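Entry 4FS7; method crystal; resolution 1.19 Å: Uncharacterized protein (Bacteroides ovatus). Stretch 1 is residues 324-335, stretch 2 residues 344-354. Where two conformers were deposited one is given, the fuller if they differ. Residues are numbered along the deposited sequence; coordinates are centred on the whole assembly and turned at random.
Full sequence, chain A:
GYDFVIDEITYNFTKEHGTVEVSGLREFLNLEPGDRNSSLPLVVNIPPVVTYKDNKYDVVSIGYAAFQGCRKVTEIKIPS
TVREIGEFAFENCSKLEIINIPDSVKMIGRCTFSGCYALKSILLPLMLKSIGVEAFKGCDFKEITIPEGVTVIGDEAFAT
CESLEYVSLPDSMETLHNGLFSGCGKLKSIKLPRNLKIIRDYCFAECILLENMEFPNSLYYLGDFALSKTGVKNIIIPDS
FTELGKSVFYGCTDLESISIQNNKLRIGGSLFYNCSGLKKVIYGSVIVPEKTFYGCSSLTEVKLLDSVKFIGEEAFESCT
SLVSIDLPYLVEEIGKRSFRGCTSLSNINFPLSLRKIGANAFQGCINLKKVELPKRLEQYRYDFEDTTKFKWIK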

# COMPACT_ATOMS: atom_id res chain seq x y z
N SER A 324 12.24 -22.65 20.73
CA SER A 324 11.18 -23.00 21.70
C SER A 324 9.88 -22.34 21.33
O SER A 324 9.87 -21.15 20.94
CB SER A 324 11.56 -22.54 23.11
OG SER A 324 12.84 -23.02 23.48
N ILE A 325 8.79 -23.04 21.54
CA ILE A 325 7.48 -22.43 21.53
C ILE A 325 6.56 -23.15 22.52
O ILE A 325 6.51 -24.39 22.59
CB ILE A 325 6.89 -22.32 20.13
CG1 ILE A 325 5.66 -21.39 20.09
CG2 ILE A 325 6.57 -23.74 19.58
CD1 ILE A 325 5.11 -21.13 18.67
N ASP A 326 5.92 -22.33 23.34
CA ASP A 326 4.95 -22.79 24.34
C ASP A 326 3.59 -22.67 23.72
O ASP A 326 3.09 -21.57 23.48
CB ASP A 326 5.12 -21.97 25.61
CG ASP A 326 4.16 -22.35 26.74
OD1 ASP A 326 3.69 -23.48 26.77
OD2 ASP A 326 3.93 -21.48 27.61
N LEU A 327 2.98 -23.80 23.41
CA LEU A 327 1.62 -23.84 22.87
C LEU A 327 0.68 -23.70 24.05
O LEU A 327 0.81 -24.43 25.04
CB LEU A 327 1.35 -25.13 22.13
CG LEU A 327 2.18 -25.34 20.85
CD1 LEU A 327 1.65 -26.59 20.13
CD2 LEU A 327 2.20 -24.11 19.96
N PRO A 328 -0.27 -22.77 23.98
CA PRO A 328 -1.10 -22.53 25.14
C PRO A 328 -2.13 -23.62 25.36
O PRO A 328 -2.42 -24.48 24.49
CB PRO A 328 -1.74 -21.17 24.85
CG PRO A 328 -1.75 -21.08 23.38
CD PRO A 328 -0.46 -21.74 22.95
N TYR A 329 -2.73 -23.56 26.54
CA TYR A 329 -3.39 -24.73 27.08
C TYR A 329 -4.68 -25.19 26.44
O TYR A 329 -5.17 -26.27 26.78
CB TYR A 329 -3.55 -24.64 28.60
CG TYR A 329 -4.72 -23.81 29.08
CD1 TYR A 329 -4.76 -22.45 28.88
CD2 TYR A 329 -5.80 -24.39 29.72
CE1 TYR A 329 -5.84 -21.69 29.29
CE2 TYR A 329 -6.91 -23.62 30.15
CZ TYR A 329 -6.91 -22.26 29.96
OH TYR A 329 -7.99 -21.49 30.37
N LEU A 330 -5.23 -24.39 25.52
CA LEU A 330 -6.46 -24.75 24.82
C LEU A 330 -6.26 -24.94 23.29
O LEU A 330 -7.24 -25.01 22.54
CB LEU A 330 -7.57 -23.72 25.13
CG LEU A 330 -7.98 -23.67 26.60
CD1 LEU A 330 -8.85 -22.44 26.83
CD2 LEU A 330 -8.75 -24.96 26.95
N VAL A 331 -5.03 -25.01 22.84
CA VAL A 331 -4.79 -25.26 21.39
C VAL A 331 -5.43 -26.58 20.96
O VAL A 331 -5.21 -27.62 21.59
CB VAL A 331 -3.32 -25.17 21.06
CG1 VAL A 331 -3.09 -25.57 19.55
CG2 VAL A 331 -2.76 -23.77 21.23
N GLU A 332 -6.20 -26.51 19.89
CA GLU A 332 -6.94 -27.67 19.38
C GLU A 332 -6.32 -28.32 18.15
O GLU A 332 -6.48 -29.53 17.96
CB GLU A 332 -8.37 -27.27 19.03
CG GLU A 332 -9.18 -26.77 20.25
CD GLU A 332 -10.65 -26.52 19.98
OE1 GLU A 332 -11.22 -27.03 18.98
OE2 GLU A 332 -11.24 -25.83 20.83
N GLU A 333 -5.72 -27.54 17.27
CA GLU A 333 -5.22 -28.04 15.98
C GLU A 333 -3.92 -27.37 15.62
O GLU A 333 -3.79 -26.14 15.80
CB GLU A 333 -6.23 -27.77 14.85
CG GLU A 333 -7.65 -28.28 15.14
CD GLU A 333 -8.68 -28.04 14.03
OE1 GLU A 333 -8.30 -27.73 12.87
OE2 GLU A 333 -9.89 -28.16 14.32
N ILE A 334 -3.01 -28.16 15.07
CA ILE A 334 -1.81 -27.70 14.42
C ILE A 334 -1.92 -28.11 12.95
O ILE A 334 -2.16 -29.28 12.68
CB ILE A 334 -0.49 -28.39 15.05
CG1 ILE A 334 -0.31 -27.94 16.51
CG2 ILE A 334 0.75 -28.10 14.22
CD1 ILE A 334 0.73 -28.78 17.32
N GLY A 335 -1.81 -27.17 12.03
CA GLY A 335 -2.04 -27.43 10.63
C GLY A 335 -0.96 -28.15 9.88
O GLY A 335 0.12 -28.48 10.37
N SER A 344 15.80 -25.39 13.91
CA SER A 344 16.30 -25.18 15.27
C SER A 344 15.33 -25.60 16.36
O SER A 344 15.68 -25.57 17.53
CB SER A 344 16.69 -23.69 15.49
OG SER A 344 17.70 -23.25 14.60
N LEU A 345 14.11 -26.01 16.02
CA LEU A 345 13.05 -26.22 16.99
C LEU A 345 13.41 -27.44 17.85
O LEU A 345 13.56 -28.53 17.33
CB LEU A 345 11.70 -26.42 16.31
CG LEU A 345 10.50 -26.59 17.21
CD1 LEU A 345 10.29 -25.35 18.08
CD2 LEU A 345 9.30 -26.94 16.39
N SER A 346 13.46 -27.23 19.16
CA SER A 346 13.86 -28.26 20.12
C SER A 346 12.83 -28.47 21.21
O SER A 346 12.70 -29.58 21.71
CB SER A 346 15.19 -27.87 20.77
OG SER A 346 15.56 -28.81 21.77
N ASN A 347 12.15 -27.43 21.61
CA ASN A 347 11.24 -27.43 22.75
C ASN A 347 9.85 -27.01 22.34
O ASN A 347 9.64 -25.84 22.04
CB ASN A 347 11.74 -26.47 23.84
CG ASN A 347 13.18 -26.68 24.14
OD1 ASN A 347 13.56 -27.79 24.56
ND2 ASN A 347 14.01 -25.65 23.95
N ILE A 348 8.93 -27.95 22.33
CA ILE A 348 7.53 -27.70 22.05
C ILE A 348 6.71 -28.68 22.85
O ILE A 348 7.04 -29.87 22.91
CB ILE A 348 7.23 -27.72 20.53
CG1 ILE A 348 5.77 -27.33 20.29
CG2 ILE A 348 7.60 -29.09 19.91
CD1 ILE A 348 5.46 -27.07 18.79
N ASN A 349 5.66 -28.17 23.46
CA ASN A 349 4.70 -28.96 24.19
C ASN A 349 3.43 -29.21 23.40
O ASN A 349 3.08 -28.42 22.51
CB ASN A 349 4.31 -28.25 25.49
CG ASN A 349 3.66 -26.91 25.24
OD1 ASN A 349 4.22 -26.06 24.56
ND2 ASN A 349 2.47 -26.73 25.75
N PHE A 350 2.73 -30.28 23.76
CA PHE A 350 1.52 -30.69 23.10
C PHE A 350 0.40 -30.78 24.12
O PHE A 350 0.23 -31.81 24.80
CB PHE A 350 1.77 -32.00 22.39
CG PHE A 350 2.74 -31.83 21.29
CD1 PHE A 350 2.34 -31.35 20.05
CD2 PHE A 350 4.08 -32.05 21.46
CE1 PHE A 350 3.27 -31.15 19.05
CE2 PHE A 350 5.03 -31.85 20.43
CZ PHE A 350 4.59 -31.39 19.21
N PRO A 351 -0.38 -29.72 24.25
CA PRO A 351 -1.40 -29.74 25.27
C PRO A 351 -2.48 -30.80 25.03
O PRO A 351 -2.72 -31.16 23.90
CB PRO A 351 -1.98 -28.33 25.20
CG PRO A 351 -0.86 -27.50 24.69
CD PRO A 351 -0.13 -28.36 23.73
N LEU A 352 -3.10 -31.29 26.09
CA LEU A 352 -4.09 -32.36 25.97
C LEU A 352 -5.38 -31.93 25.27
O LEU A 352 -6.15 -32.77 24.88
CB LEU A 352 -4.39 -32.97 27.35
N SER A 353 -5.58 -30.62 25.06
CA SER A 353 -6.67 -30.11 24.20
C SER A 353 -6.45 -30.42 22.71
O SER A 353 -7.37 -30.31 21.92
CB SER A 353 -6.78 -28.59 24.33
OG SER A 353 -5.51 -27.96 24.24
N LEU A 354 -5.22 -30.77 22.35
CA LEU A 354 -4.88 -30.98 20.94
C LEU A 354 -5.62 -32.17 20.39
O LEU A 354 -5.56 -33.27 20.96
CB LEU A 354 -3.37 -31.18 20.79
CG LEU A 354 -2.73 -31.17 19.42
CD1 LEU A 354 -2.89 -29.74 18.80
CD2 LEU A 354 -1.23 -31.57 19.55
O HOH W 1 -4.96 -28.83 27.39

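The two stretches run side by side in parallel and bury 734 Å² between them, both sides summed. Each stretch contains a type I turn, Pro328 to Val331 in one and Pro351 to Leu354 in the other.

One main-chain hydrogen bond crosses directly: Ile325 N donates to Asn347 O at 3.0 Å. Asn347 O also receives a CA-H...O contact from Ser324 CA at 3.2 Å.

Side chains supply the other hydrogen bonds. Asn347 ND2 donates to Ser324 OG at 2.9 Å; both side chains lie on the same face of the short parallel pairing. Asn349 does the work of a backbone partner. Asn349 OD1 accepts from Leu327 N at 2.8 Å, and Asn349 ND2 donates to Leu327 O at 2.9 Å. An amide carries both a donor and an acceptor, so one side chain, in the p rotamer, satisfies both main-chain polar groups of Leu327. Asn349 O is left buried without a partner.

Ser353, also p, points its CB toward the first turn. Ser353 OG lies 2.7 Å from Val331 O and 3.1 Å from Tyr329 O. The single hydroxyl proton could serve either carbonyl, and the geometry does not settle which. Water 1 adds a bridge, donating to Tyr329 O at 2.6 Å and accepting from Ser353 N at 3.0 Å.

Apolar side chains pack along the contact. Ile325 CG2 meets Ile348 CD1 at 3.6 Å, and Leu327 CD1 approaches that same methyl at 4.1 Å. Leu327 CB also rests 3.9 Å from Pro351 CD. Further along, Leu354 CD1 lies 3.9 Å from Ile334 CG1 and 4.2 Å from Val331 CG1. Ile334 CD1 reaches the edge of the Phe350 ring, 3.9 Å from Phe350 CE1. Ile325, Leu327, Val331, Ile334 and Leu354 are buried, and their aliphatic side chains need no polar partner there.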